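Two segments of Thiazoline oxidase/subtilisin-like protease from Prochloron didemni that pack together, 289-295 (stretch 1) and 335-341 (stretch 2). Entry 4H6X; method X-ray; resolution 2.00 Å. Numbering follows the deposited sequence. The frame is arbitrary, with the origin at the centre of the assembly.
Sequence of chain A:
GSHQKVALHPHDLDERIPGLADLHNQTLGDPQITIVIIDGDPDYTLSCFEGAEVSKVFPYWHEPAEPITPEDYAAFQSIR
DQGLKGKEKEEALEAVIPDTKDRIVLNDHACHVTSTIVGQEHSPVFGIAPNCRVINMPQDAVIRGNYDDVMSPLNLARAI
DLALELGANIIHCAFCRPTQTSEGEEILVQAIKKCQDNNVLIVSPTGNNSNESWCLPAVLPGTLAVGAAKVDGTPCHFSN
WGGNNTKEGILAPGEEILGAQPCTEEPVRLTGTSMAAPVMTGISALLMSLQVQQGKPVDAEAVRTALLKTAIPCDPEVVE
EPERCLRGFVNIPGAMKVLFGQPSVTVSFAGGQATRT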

# COMPACT_ATOMS: atom_id res chain seq x y z
N SER A 289 6.61 5.01 -12.98
CA SER A 289 6.70 6.44 -13.30
C SER A 289 7.94 6.77 -14.14
O SER A 289 7.90 7.60 -15.06
CB SER A 289 6.69 7.28 -12.02
OG SER A 289 5.47 7.07 -11.34
N LEU A 290 9.03 6.09 -13.83
CA LEU A 290 10.31 6.26 -14.53
C LEU A 290 10.25 5.69 -15.96
O LEU A 290 10.89 6.22 -16.87
CB LEU A 290 11.40 5.59 -13.71
CG LEU A 290 12.75 6.28 -13.55
CD1 LEU A 290 12.58 7.77 -13.25
CD2 LEU A 290 13.50 5.57 -12.43
N GLN A 291 9.48 4.62 -16.16
CA GLN A 291 9.22 4.08 -17.49
C GLN A 291 8.54 5.14 -18.36
O GLN A 291 8.99 5.42 -19.47
CB GLN A 291 8.38 2.80 -17.43
CG GLN A 291 9.12 1.57 -16.93
CD GLN A 291 8.20 0.36 -16.76
OE1 GLN A 291 7.00 0.51 -16.52
NE2 GLN A 291 8.77 -0.84 -16.87
N VAL A 292 7.46 5.73 -17.82
CA VAL A 292 6.75 6.84 -18.47
C VAL A 292 7.65 8.06 -18.70
O VAL A 292 7.57 8.70 -19.76
CB VAL A 292 5.49 7.27 -17.66
CG1 VAL A 292 4.78 8.44 -18.34
CG2 VAL A 292 4.53 6.11 -17.52
N GLN A 293 8.49 8.39 -17.72
CA GLN A 293 9.42 9.53 -17.84
C GLN A 293 10.39 9.37 -19.01
O GLN A 293 10.72 10.35 -19.68
CB GLN A 293 10.22 9.72 -16.54
CG GLN A 293 11.21 10.88 -16.58
CD GLN A 293 11.93 11.08 -15.26
OE1 GLN A 293 11.31 11.35 -14.22
NE2 GLN A 293 13.26 10.96 -15.28
N GLN A 294 10.83 8.14 -19.26
CA GLN A 294 11.77 7.86 -20.34
C GLN A 294 11.06 7.61 -21.67
O GLN A 294 11.64 7.03 -22.59
CB GLN A 294 12.67 6.69 -19.96
CG GLN A 294 13.55 7.00 -18.75
CD GLN A 294 14.59 5.94 -18.47
OE1 GLN A 294 14.69 4.93 -19.18
NE2 GLN A 294 15.39 6.16 -17.43
N GLY A 295 9.81 8.07 -21.77
CA GLY A 295 9.00 7.92 -22.99
C GLY A 295 8.45 6.53 -23.21
O GLY A 295 7.54 6.34 -24.02
N ALA A 335 17.22 -3.41 -8.98
CA ALA A 335 16.05 -3.36 -9.85
C ALA A 335 16.14 -2.22 -10.86
O ALA A 335 15.70 -2.36 -12.01
CB ALA A 335 14.77 -3.26 -9.02
N MET A 336 16.73 -1.10 -10.44
CA MET A 336 16.97 0.02 -11.34
C MET A 336 17.94 -0.38 -12.45
O MET A 336 17.73 -0.07 -13.62
CB MET A 336 17.55 1.21 -10.58
CG MET A 336 16.62 1.79 -9.53
SD MET A 336 15.53 2.98 -10.28
CE MET A 336 16.57 4.43 -10.28
N LYS A 337 19.02 -1.05 -12.06
CA LYS A 337 19.99 -1.52 -13.04
C LYS A 337 19.31 -2.44 -14.07
O LYS A 337 19.55 -2.30 -15.27
CB LYS A 337 21.15 -2.23 -12.34
CG LYS A 337 22.41 -2.32 -13.20
CD LYS A 337 23.65 -1.97 -12.40
CE LYS A 337 23.97 -3.01 -11.33
NZ LYS A 337 24.60 -2.37 -10.13
N VAL A 338 18.44 -3.33 -13.61
CA VAL A 338 17.73 -4.24 -14.52
C VAL A 338 16.80 -3.47 -15.46
O VAL A 338 16.75 -3.74 -16.65
CB VAL A 338 16.93 -5.34 -13.76
CG1 VAL A 338 15.92 -6.02 -14.67
CG2 VAL A 338 17.88 -6.37 -13.16
N LEU A 339 16.07 -2.50 -14.92
CA LEU A 339 15.04 -1.82 -15.68
C LEU A 339 15.59 -0.76 -16.63
O LEU A 339 15.08 -0.61 -17.73
CB LEU A 339 13.99 -1.18 -14.75
CG LEU A 339 13.03 -2.15 -14.06
CD1 LEU A 339 12.37 -1.49 -12.85
CD2 LEU A 339 12.01 -2.67 -15.06
N PHE A 340 16.61 -0.04 -16.19
CA PHE A 340 17.09 1.14 -16.92
C PHE A 340 18.60 1.14 -17.18
O PHE A 340 19.10 2.04 -17.86
CB PHE A 340 16.68 2.42 -16.17
CG PHE A 340 15.27 2.41 -15.67
CD1 PHE A 340 14.20 2.61 -16.54
CD2 PHE A 340 15.00 2.21 -14.32
CE1 PHE A 340 12.89 2.59 -16.07
CE2 PHE A 340 13.70 2.19 -13.84
CZ PHE A 340 12.64 2.38 -14.71
N GLY A 341 19.31 0.15 -16.64
CA GLY A 341 20.77 0.09 -16.79
C GLY A 341 21.19 -1.12 -17.62
O GLY A 341 20.50 -1.51 -18.56

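How do the two backbones lie against each other? Each stretch carries the last residues of a helix that begins earlier in the chain, then leaves it, at Gln-294 in the first and Gly-341 in the second. The two helices run in broadly the same direction, their axes inclined by 33° and no closer than 11.7 Å. Even the nearest CA atoms, those of Gln-291 and Phe-340, are 8.4 Å apart, so side chains must fill the gap. Helical hydrogen bonds such as Gln-293 N to Ser-289 O (2.8 Å) and Phe-340 N to Met-336 O (2.8 Å) occupy the backbone within each stretch; no hydrogen bond crosses between them.

What fills the space between the helices? Chiefly Phe-340, whose CA-to-CB bond points toward the first stretch and whose ring reaches Leu-290, Gln-291 and Gln-294. Leu-290 lies over one face of that ring, with its CB 3.6 Å from Phe-340 CZ, a van der Waals contact between apolar groups. The same leucine also meets Met-336, where Leu-290 CD2 and Met-336 CE are 3.9 Å apart. The methionine's CA-to-CB bond points sideways, but its three m torsions bring the end of the chain nearer.

How do two glutamines fit into so apolar a contact? Gln-291 lends its aliphatic part, its CG lying 4.0 Å from Phe-340 CE1, while its amide is hydrogen-bonded elsewhere in the structure. That leaves its NE2 merely packed against Leu-339, 4.1 Å from CD2. Just past the helix, Gln-294 brings its OE1 to 3.5 Å from Phe-340 CD1, approaching the ring obliquely at the exposed margin of the contact.

What, then, holds the pair together? The geometry points to close packing of side chains: the stretches bury 255 Å² between them, counting both sides, and Phe-340 contributes the largest share of any residue.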